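Local coordinates for maltose operon transcriptional repressor (Staphylococcus aureus subsp. aureus Mu50, PDB 3HCW), which probably represses transcription of the maltose operon, its periplasmic-binding-protein-like core being expected to sense a sugar effector, as in LacI-family relatives, at residues N24-N29 with I243-R248; I111-I116 with V273-E278; F136-G141 with D148-F153. All blocks are in the same frame, centred on the assembly; numbering follows the deposited sequence.

Contact 1: residues N24-N29 with I243-R248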
loop_
_atom_site.group_PDB
_atom_site.type_symbol
_atom_site.label_atom_id
_atom_site.label_comp_id
_atom_site.label_asym_id
_atom_site.label_seq_id
_atom_site.Cartn_x
_atom_site.Cartn_y
_atom_site.Cartn_z
ATOM N N ASN A 24 3.231 3.322 -2.094
ATOM C CA ASN A 24 4.154 2.349 -2.672
ATOM C C ASN A 24 4.773 1.558 -1.533
ATOM O O ASN A 24 5.435 2.138 -0.678
ATOM C CB ASN A 24 5.251 3.048 -3.491
ATOM C CG ASN A 24 5.887 2.140 -4.524
ATOM O OD1 ASN A 24 6.263 1.004 -4.234
ATOM N ND2 ASN A 24 6.018 2.646 -5.747
ATOM N N PRO A 25 4.557 0.232 -1.519
ATOM C CA PRO A 25 5.086 -0.683 -0.505
ATOM C C PRO A 25 6.611 -0.699 -0.410
ATOM O O PRO A 25 7.152 -1.234 0.558
ATOM C CB PRO A 25 4.602 -2.060 -0.984
ATOM C CG PRO A 25 3.412 -1.776 -1.804
ATOM C CD PRO A 25 3.760 -0.493 -2.522
ATOM N N PHE A 26 7.290 -0.144 -1.411
ATOM C CA PHE A 26 8.733 0.025 -1.347
ATOM C C PHE A 26 9.064 1.026 -0.267
ATOM O O PHE A 26 9.815 0.721 0.659
ATOM C CB PHE A 26 9.320 0.518 -2.674
ATOM C CG PHE A 26 10.786 0.829 -2.594
ATOM C CD1 PHE A 26 11.726 -0.196 -2.577
ATOM C CD2 PHE A 26 11.232 2.153 -2.523
ATOM C CE1 PHE A 26 13.095 0.092 -2.497
ATOM C CE2 PHE A 26 12.594 2.447 -2.438
ATOM C CZ PHE A 26 13.524 1.418 -2.428
ATOM N N TYR A 27 8.501 2.221 -0.401
ATOM C CA TYR A 27 8.769 3.287 0.543
ATOM C C TYR A 27 8.174 2.991 1.918
ATOM O O TYR A 27 8.819 3.228 2.924
ATOM C CB TYR A 27 8.312 4.628 -0.019
ATOM C CG TYR A 27 9.060 5.006 -1.277
ATOM C CD1 TYR A 27 10.361 5.516 -1.212
ATOM C CD2 TYR A 27 8.480 4.837 -2.539
ATOM C CE1 TYR A 27 11.061 5.867 -2.366
ATOM C CE2 TYR A 27 9.171 5.185 -3.700
ATOM C CZ TYR A 27 10.462 5.699 -3.606
ATOM O OH TYR A 27 11.151 6.040 -4.746
ATOM N N ILE A 28 6.972 2.427 1.964
ATOM C CA ILE A 28 6.395 2.017 3.261
ATOM C C ILE A 28 7.343 1.096 4.038
ATOM O O ILE A 28 7.624 1.333 5.210
ATOM C CB ILE A 28 4.995 1.386 3.107
ATOM C CG1 ILE A 28 4.014 2.446 2.596
ATOM C CG2 ILE A 28 4.499 0.798 4.448
ATOM C CD1 ILE A 28 2.949 1.886 1.750
ATOM N N ASN A 29 7.885 0.086 3.366
ATOM C CA ASN A 29 8.824 -0.810 4.021
ATOM C C ASN A 29 10.213 -0.222 4.278
ATOM O O ASN A 29 10.815 -0.506 5.313
ATOM C CB ASN A 29 8.886 -2.141 3.285
ATOM C CG ASN A 29 7.578 -2.904 3.377
ATOM O OD1 ASN A 29 6.986 -2.990 4.445
ATOM N ND2 ASN A 29 7.118 -3.450 2.258
ATOM N N ILE A 243 10.755 -10.181 -8.193
ATOM C CA ILE A 243 11.985 -10.121 -7.452
ATOM C C ILE A 243 11.710 -9.394 -6.141
ATOM O O ILE A 243 11.299 -8.225 -6.141
ATOM C CB ILE A 243 13.073 -9.354 -8.241
ATOM C CG1 ILE A 243 13.365 -10.030 -9.590
ATOM C CG2 ILE A 243 14.335 -9.227 -7.408
ATOM C CD1 ILE A 243 14.064 -11.411 -9.485
ATOM N N ASP A 244 11.929 -10.095 -5.030
ATOM C CA ASP A 244 11.858 -9.498 -3.701
ATOM C C ASP A 244 13.149 -8.695 -3.427
ATOM O O ASP A 244 14.227 -9.256 -3.376
ATOM C CB ASP A 244 11.667 -10.619 -2.673
ATOM C CG ASP A 244 11.516 -10.108 -1.254
ATOM O OD1 ASP A 244 11.443 -8.874 -1.040
ATOM O OD2 ASP A 244 11.455 -10.962 -0.343
ATOM N N ILE A 245 13.039 -7.386 -3.242
ATOM C CA ILE A 245 14.244 -6.553 -3.126
ATOM C C ILE A 245 14.529 -6.116 -1.685
ATOM O O ILE A 245 15.329 -5.202 -1.444
ATOM C CB ILE A 245 14.228 -5.355 -4.111
ATOM C CG1 ILE A 245 13.127 -4.353 -3.756
ATOM C CG2 ILE A 245 14.077 -5.846 -5.541
ATOM C CD1 ILE A 245 13.175 -3.076 -4.569
ATOM N N LYS A 246 13.876 -6.812 -0.744
ATOM C CA LYS A 246 14.050 -6.651 0.702
ATOM C C LYS A 246 14.069 -5.184 1.184
ATOM O O LYS A 246 15.079 -4.724 1.737
ATOM C CB LYS A 246 15.322 -7.379 1.161
ATOM C CG LYS A 246 15.598 -8.716 0.474
ATOM C CD LYS A 246 14.742 -9.842 1.045
ATOM C CE LYS A 246 14.897 -11.102 0.204
ATOM N NZ LYS A 246 13.789 -12.071 0.452
ATOM N N PRO A 247 12.968 -4.440 0.957
ATOM C CA PRO A 247 12.972 -3.002 1.304
ATOM C C PRO A 247 13.073 -2.702 2.813
ATOM O O PRO A 247 13.657 -1.677 3.210
ATOM C CB PRO A 247 11.662 -2.483 0.689
ATOM C CG PRO A 247 10.773 -3.704 0.559
ATOM C CD PRO A 247 11.691 -4.873 0.348
ATOM N N ARG A 248 12.548 -3.600 3.645
ATOM C CA ARG A 248 12.675 -3.446 5.095
ATOM C C ARG A 248 14.127 -3.629 5.538
ATOM O O ARG A 248 14.598 -2.893 6.410
ATOM C CB ARG A 248 11.743 -4.390 5.842
ATOM C CG ARG A 248 11.508 -3.975 7.273
ATOM C CD ARG A 248 10.387 -4.776 7.886
ATOM N NE ARG A 248 10.292 -4.513 9.315
ATOM C CZ ARG A 248 9.315 -4.952 10.096
ATOM N NH1 ARG A 248 9.324 -4.657 11.392
ATOM N NH2 ARG A 248 8.338 -5.686 9.587
#
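Apolar packing carries most of the meeting between the first turn of helix 25-39 and the turn that leads from strand 241-244 into helix 247-263. Phe26 holds CG anti to its backbone N (chi1 174°), which swings the ring across to the other segment. There Phe26 CE1 lies 3.8 Å from Ile245 CD1, the two side chains crossing almost at right angles. Along the same ring, Phe26 CD1 sits 4.0 Å from Pro247 CB, an oblique approach. Pro247 also reaches Asn29, whose CB is 3.7 Å from Pro247 CG, with the two side chains lying side by side and pointing the same way.

A second kind of contact is made by backbone: Arg248 CA directs its hydrogen at Asn29 O over 3.5 Å (154° at the hydrogen), where the two backbones come nearest within these segments.

Classical hydrogen bonds shape each segment from within. Asn24 caps helix 25-39, Phe26 N donating over 3.2 Å to a lone pair of Asn24 OD1. In the other segment an Asx turn forms as Lys246 N binds Asp244 OD1, and Lys246 NZ closes a 2.7 Å salt bridge to Asp244 OD2 from above the carboxylate plane; Lys246 also pairs with Glu278, and Asp244 with Lys280.

The polar ends find partners beyond the two segments: Asn29 bonds to Arg22 and Glu19 of the second subunit, Arg248 to Glu36 of its own chain. Asn29 thus turns its CB to the proline and its amide to the dimer partner, so one helix turn serves both intrachain packing and the subunit interface.

Contact 2: residues I111-I116 with V273-E278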
loop_
_atom_site.group_PDB
_atom_site.type_symbol
_atom_site.label_atom_id
_atom_site.label_comp_id
_atom_site.label_asym_id
_atom_site.label_seq_id
_atom_site.Cartn_x
_atom_site.Cartn_y
_atom_site.Cartn_z
ATOM N N ILE A 111 23.537 2.364 0.020
ATOM C CA ILE A 111 22.888 1.087 0.295
ATOM C C ILE A 111 21.984 0.768 -0.895
ATOM O O ILE A 111 21.085 1.529 -1.215
ATOM C CB ILE A 111 22.103 1.109 1.647
ATOM C CG1 ILE A 111 23.065 1.134 2.845
ATOM C CG2 ILE A 111 21.236 -0.117 1.797
ATOM C CD1 ILE A 111 23.314 2.487 3.397
ATOM N N ASP A 112 22.239 -0.349 -1.563
ATOM C CA ASP A 112 21.494 -0.690 -2.769
ATOM C C ASP A 112 21.207 -2.194 -2.838
ATOM O O ASP A 112 21.739 -2.971 -2.031
ATOM C CB ASP A 112 22.311 -0.252 -3.991
ATOM C CG ASP A 112 21.451 0.109 -5.199
ATOM O OD1 ASP A 112 20.208 0.105 -5.104
ATOM O OD2 ASP A 112 22.036 0.387 -6.268
ATOM N N ASN A 113 20.330 -2.585 -3.764
ATOM C CA ASN A 113 20.305 -3.951 -4.281
ATOM C C ASN A 113 21.235 -3.967 -5.482
ATOM O O ASN A 113 21.607 -2.895 -6.001
ATOM C CB ASN A 113 18.912 -4.339 -4.780
ATOM C CG ASN A 113 17.850 -4.257 -3.711
ATOM O OD1 ASN A 113 16.933 -3.441 -3.800
ATOM N ND2 ASN A 113 17.955 -5.109 -2.698
ATOM N N ASP A 114 21.588 -5.167 -5.945
ATOM C CA ASP A 114 22.243 -5.320 -7.245
ATOM C C ASP A 114 21.132 -5.422 -8.284
ATOM O O ASP A 114 20.543 -6.479 -8.495
ATOM C CB ASP A 114 23.192 -6.535 -7.257
ATOM C CG ASP A 114 24.043 -6.628 -8.531
ATOM O OD1 ASP A 114 25.037 -7.388 -8.532
ATOM O OD2 ASP A 114 23.722 -5.972 -9.545
ATOM N N ASN A 115 20.844 -4.301 -8.934
ATOM C CA ASN A 115 19.642 -4.203 -9.757
ATOM C C ASN A 115 19.826 -4.763 -11.157
ATOM O O ASN A 115 18.854 -5.138 -11.823
ATOM C CB ASN A 115 19.090 -2.767 -9.770
ATOM C CG ASN A 115 18.078 -2.527 -8.668
ATOM O OD1 ASN A 115 17.102 -3.271 -8.529
ATOM N ND2 ASN A 115 18.281 -1.464 -7.897
ATOM N N ILE A 116 21.078 -4.842 -11.590
ATOM C CA ILE A 116 21.406 -5.558 -12.815
ATOM C C ILE A 116 21.192 -7.071 -12.621
ATOM O O ILE A 116 20.470 -7.699 -13.385
ATOM C CB ILE A 116 22.809 -5.214 -13.313
ATOM C CG1 ILE A 116 22.877 -3.705 -13.629
ATOM C CG2 ILE A 116 23.151 -6.068 -14.517
ATOM C CD1 ILE A 116 24.199 -3.186 -14.147
ATOM N N VAL A 273 26.819 -0.927 0.392
ATOM C CA VAL A 273 26.274 -2.106 1.053
ATOM C C VAL A 273 25.254 -2.708 0.096
ATOM O O VAL A 273 24.339 -2.015 -0.359
ATOM C CB VAL A 273 25.634 -1.782 2.434
ATOM C CG1 VAL A 273 25.036 -3.036 3.074
ATOM C CG2 VAL A 273 26.659 -1.131 3.386
ATOM N N ILE A 274 25.434 -3.984 -0.234
ATOM C CA ILE A 274 24.556 -4.656 -1.182
ATOM C C ILE A 274 23.633 -5.653 -0.453
ATOM O O ILE A 274 24.094 -6.520 0.290
ATOM C CB ILE A 274 25.373 -5.300 -2.342
ATOM C CG1 ILE A 274 26.089 -4.215 -3.176
ATOM C CG2 ILE A 274 24.495 -6.196 -3.233
ATOM C CD1 ILE A 274 25.209 -3.437 -4.190
ATOM N N ILE A 275 22.330 -5.485 -0.652
ATOM C CA ILE A 275 21.309 -6.375 -0.107
ATOM C C ILE A 275 20.872 -7.345 -1.213
ATOM O O ILE A 275 20.481 -6.915 -2.302
ATOM C CB ILE A 275 20.105 -5.562 0.484
ATOM C CG1 ILE A 275 20.423 -5.079 1.893
ATOM C CG2 ILE A 275 18.815 -6.378 0.554
ATOM C CD1 ILE A 275 20.933 -3.686 1.946
ATOM N N ASP A 276 20.976 -8.643 -0.930
ATOM C CA ASP A 276 20.635 -9.703 -1.885
ATOM C C ASP A 276 19.140 -9.733 -2.153
ATOM O O ASP A 276 18.342 -9.500 -1.259
ATOM C CB ASP A 276 21.051 -11.085 -1.351
ATOM C CG ASP A 276 22.563 -11.269 -1.255
ATOM O OD1 ASP A 276 23.328 -10.650 -2.037
ATOM O OD2 ASP A 276 22.984 -12.069 -0.391
ATOM N N THR A 277 18.773 -10.045 -3.388
ATOM C CA THR A 277 17.376 -10.138 -3.771
ATOM C C THR A 277 16.966 -11.607 -3.959
ATOM O O THR A 277 17.801 -12.507 -3.913
ATOM C CB THR A 277 17.107 -9.345 -5.049
ATOM O OG1 THR A 277 17.806 -9.952 -6.134
ATOM C CG2 THR A 277 17.554 -7.869 -4.899
ATOM N N GLU A 278 15.676 -11.840 -4.162
ATOM C CA GLU A 278 15.170 -13.196 -4.299
ATOM C C GLU A 278 13.984 -13.257 -5.258
ATOM O O GLU A 278 12.976 -12.576 -5.066
ATOM C CB GLU A 278 14.786 -13.754 -2.920
ATOM C CG GLU A 278 14.088 -15.095 -2.953
ATOM C CD GLU A 278 13.634 -15.571 -1.570
ATOM O OE1 GLU A 278 13.660 -14.770 -0.607
ATOM O OE2 GLU A 278 13.241 -16.755 -1.448
HETATM O O HOH W 1 21.235 -7.666 -4.595
HETATM O O HOH W 2 20.197 -8.752 -6.876
#
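Val273 carries on the parallel pairing with strand 110-113: its O receives Asp112 N at 2.9 Å, nearly along the C=O axis, while its CB lies beside Ile111 CG1 on one face of the sheet. Ile274 points to the other face, its CG2 4.2 Å from Asp114 CB. Ile275 N then donates to Asp112 O, again at 2.9 Å, gripping Asp112 by both backbone polar atoms. On the face shared with Ile111, Ile275 CD1 meets Ile111 CG2 at 3.6 Å.

Asn113 ND2 donates to Ile275 O over 3.1 Å, from above the carbonyl plane, and also to Ile245 O. Ile275 O accepts a second hydrogen bond from a water, which in turn accepts from Asp114 N. Thr277 packs CG2 against Asn113 ND2 at 3.6 Å, and a second water joins Thr277 OG1 to Asp114 O. Asp112 OD1, Asn113 OD1 and Asn115 ND2 bond one glycerol and Thr277 N another, both probably from crystallisation though possibly marking a pocket.

Both segments probably pass from the N-terminal to the C-terminal lobe here, like the interlobe crossovers of LacI-family cores. An amide and two waters supply partners for Ile275 O, Asp114 N and Asp114 O where the chains diverge, consistent with a hinge.

Contact 3: residues F136-G141 with D148-F153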
loop_
_atom_site.group_PDB
_atom_site.type_symbol
_atom_site.label_atom_id
_atom_site.label_comp_id
_atom_site.label_asym_id
_atom_site.label_seq_id
_atom_site.Cartn_x
_atom_site.Cartn_y
_atom_site.Cartn_z
ATOM N N PHE A 136 10.099 -4.871 -21.957
ATOM C CA PHE A 136 10.336 -4.203 -20.679
ATOM C C PHE A 136 9.599 -2.873 -20.645
ATOM O O PHE A 136 9.747 -2.048 -21.545
ATOM C CB PHE A 136 11.828 -3.959 -20.413
ATOM C CG PHE A 136 12.151 -3.646 -18.965
ATOM C CD1 PHE A 136 12.543 -4.672 -18.090
ATOM C CD2 PHE A 136 12.074 -2.334 -18.475
ATOM C CE1 PHE A 136 12.845 -4.402 -16.748
ATOM C CE2 PHE A 136 12.369 -2.047 -17.136
ATOM C CZ PHE A 136 12.757 -3.085 -16.270
ATOM N N ILE A 137 8.817 -2.670 -19.591
ATOM C CA ILE A 137 8.059 -1.440 -19.431
ATOM C C ILE A 137 8.617 -0.623 -18.264
ATOM O O ILE A 137 8.751 -1.123 -17.149
ATOM C CB ILE A 137 6.540 -1.721 -19.275
ATOM C CG1 ILE A 137 6.036 -2.582 -20.437
ATOM C CG2 ILE A 137 5.757 -0.417 -19.194
ATOM C CD1 ILE A 137 4.531 -2.788 -20.469
ATOM N N THR A 138 8.962 0.629 -18.536
ATOM C CA THR A 138 9.554 1.495 -17.520
ATOM C C THR A 138 8.826 2.842 -17.366
ATOM O O THR A 138 7.963 3.198 -18.179
ATOM C CB THR A 138 11.090 1.680 -17.744
ATOM O OG1 THR A 138 11.679 2.256 -16.573
ATOM C CG2 THR A 138 11.392 2.550 -18.970
ATOM N N GLU A 139 9.169 3.556 -16.296
ATOM C CA GLU A 139 8.631 4.882 -15.991
ATOM C C GLU A 139 9.632 5.964 -16.345
ATOM O O GLU A 139 10.834 5.734 -16.324
ATOM C CB GLU A 139 8.336 5.001 -14.495
ATOM C CG GLU A 139 6.914 4.674 -14.081
ATOM C CD GLU A 139 6.750 4.629 -12.566
ATOM O OE1 GLU A 139 7.567 3.961 -11.884
ATOM O OE2 GLU A 139 5.795 5.260 -12.059
ATOM N N LYS A 140 9.122 7.158 -16.621
ATOM C CA LYS A 140 9.953 8.313 -16.943
ATOM C C LYS A 140 10.805 8.788 -15.760
ATOM O O LYS A 140 10.554 8.434 -14.600
ATOM C CB LYS A 140 9.086 9.458 -17.478
ATOM C CG LYS A 140 7.799 8.990 -18.148
ATOM C CD LYS A 140 7.599 9.666 -19.489
ATOM C CE LYS A 140 6.410 9.067 -20.213
ATOM N NZ LYS A 140 6.626 8.988 -21.686
ATOM N N GLY A 141 11.811 9.601 -16.075
ATOM C CA GLY A 141 12.830 10.002 -15.115
ATOM C C GLY A 141 14.120 9.266 -15.420
ATOM O O GLY A 141 14.105 8.099 -15.818
ATOM N N ASP A 148 19.669 0.439 -14.471
ATOM C CA ASP A 148 20.213 -0.854 -14.043
ATOM C C ASP A 148 19.341 -2.052 -14.436
ATOM O O ASP A 148 19.856 -3.048 -14.903
ATOM C CB ASP A 148 20.407 -0.870 -12.534
ATOM C CG ASP A 148 21.611 -0.090 -12.087
ATOM O OD1 ASP A 148 21.920 -0.152 -10.876
ATOM O OD2 ASP A 148 22.248 0.572 -12.936
ATOM N N ARG A 149 18.027 -1.932 -14.242
ATOM C CA ARG A 149 17.091 -3.018 -14.558
ATOM C C ARG A 149 16.898 -3.204 -16.067
ATOM O O ARG A 149 16.800 -4.336 -16.537
ATOM C CB ARG A 149 15.757 -2.853 -13.808
ATOM C CG ARG A 149 15.896 -3.058 -12.285
ATOM C CD ARG A 149 14.581 -2.881 -11.530
ATOM N NE ARG A 149 14.796 -2.879 -10.080
ATOM C CZ ARG A 149 13.915 -2.454 -9.171
ATOM N NH1 ARG A 149 12.734 -1.980 -9.541
ATOM N NH2 ARG A 149 14.230 -2.480 -7.880
ATOM N N ILE A 150 16.861 -2.100 -16.817
ATOM C CA ILE A 150 16.916 -2.158 -18.284
ATOM C C ILE A 150 18.196 -2.856 -18.770
ATOM O O ILE A 150 18.126 -3.779 -19.587
ATOM C CB ILE A 150 16.707 -0.744 -18.939
ATOM C CG1 ILE A 150 15.255 -0.287 -18.731
ATOM C CG2 ILE A 150 17.032 -0.755 -20.436
ATOM C CD1 ILE A 150 14.991 1.166 -18.988
ATOM N N GLN A 151 19.355 -2.439 -18.255
ATOM C CA GLN A 151 20.631 -3.063 -18.633
ATOM C C GLN A 151 20.683 -4.593 -18.404
ATOM O O GLN A 151 21.151 -5.335 -19.264
ATOM C CB GLN A 151 21.805 -2.383 -17.921
ATOM C CG GLN A 151 23.198 -2.917 -18.317
ATOM C CD GLN A 151 23.466 -2.817 -19.808
ATOM O OE1 GLN A 151 23.672 -1.723 -20.342
ATOM N NE2 GLN A 151 23.467 -3.963 -20.493
ATOM N N GLY A 152 20.191 -5.057 -17.260
ATOM C CA GLY A 152 20.175 -6.487 -16.969
ATOM C C GLY A 152 19.243 -7.254 -17.891
ATOM O O GLY A 152 19.507 -8.403 -18.250
ATOM N N PHE A 153 18.149 -6.601 -18.271
ATOM C CA PHE A 153 17.140 -7.180 -19.146
ATOM C C PHE A 153 17.696 -7.354 -20.556
ATOM O O PHE A 153 17.595 -8.440 -21.147
ATOM C CB PHE A 153 15.908 -6.259 -19.159
ATOM C CG PHE A 153 14.910 -6.559 -20.247
ATOM C CD1 PHE A 153 13.959 -7.559 -20.075
ATOM C CD2 PHE A 153 14.899 -5.813 -21.430
ATOM C CE1 PHE A 153 13.017 -7.822 -21.075
ATOM C CE2 PHE A 153 13.977 -6.068 -22.421
ATOM C CZ PHE A 153 13.028 -7.069 -22.241
#
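Phe136, on strand 133-139, shows how a single aromatic side chain can fill the space between a strand and the helix that follows it, here helix 144-159, which runs back at 168° to the strand with the short axes 9.9 Å apart. Its CB begins the contact: it stands over the face of Phe153, 3.7 Å from the ring centroid and only 13° off the ring normal, a CH-pi interaction. CG is anti to the backbone N, so the ring is carried onward beneath the helix. From CG the ring's two arms diverge. On one, Phe136 CD1 lies 3.7 Å from Phe153 CG, and CE1 goes on toward the backbone carbonyl of Arg149. On the other, CD2 and CE2 rest against Ile150, with Phe136 CE2 3.7 Å from Ile150 CG1. The tip, Phe136 CZ, ends 3.9 Å from Arg149 CB.

The side chains of Phe136 and Phe153 slide past each other in opposite directions, their ring planes inclined at 53°, neither stacked nor edge-to-face. Thr138, two residues along the strand and on the same side, extends the apolar seam: its CG2 meets Ile150 CD1 at 3.9 Å, while its OG1 is hydrogen-bonded to Ser146. Behind Phe136 and Phe153, Ile166 of the neighbouring strand 163-169 continues the layer.

The guanidinium of Arg149 leaves this seam along an extended chain, its NE bonding Asn115 and its NH1 a glycerol, probably from crystallisation. Between these segments of the beta-alpha-beta unit the contact is chiefly apolar, with the Thr138 to Ser146 hydrogen bond tying strand to helix close by. It leaves the arginine's CB in the apolar layer and its guanidinium, probably at the cleft between lobes, in a glycerol-occupied position that may mark a ligand pocket.

From the N terminus, residues 24-29 start contact 1, whose partner lies over two hundred residues on. Before that loop closes at 243-248, residues 111-116 open contact 2, which closes only at 273-278; the two loops therefore cross. Contact 3, a short loop from 136-141 to 148-153, nests inside both. Contact 1 ties the start of helix 25-39 to the turn from strand 241-244 into helix 247-263, contact 2 pairs strands at the probable crossover between lobes, and contact 3 lies within the C-terminal lobe. Direct touches link them: Asp244 probably hydrogen-bonds Glu278 through the backbone, Ile116 packs on Asp148 and Gly152, and Ile245 packs on Arg149, consistent with the three meeting near the interlobe cleft.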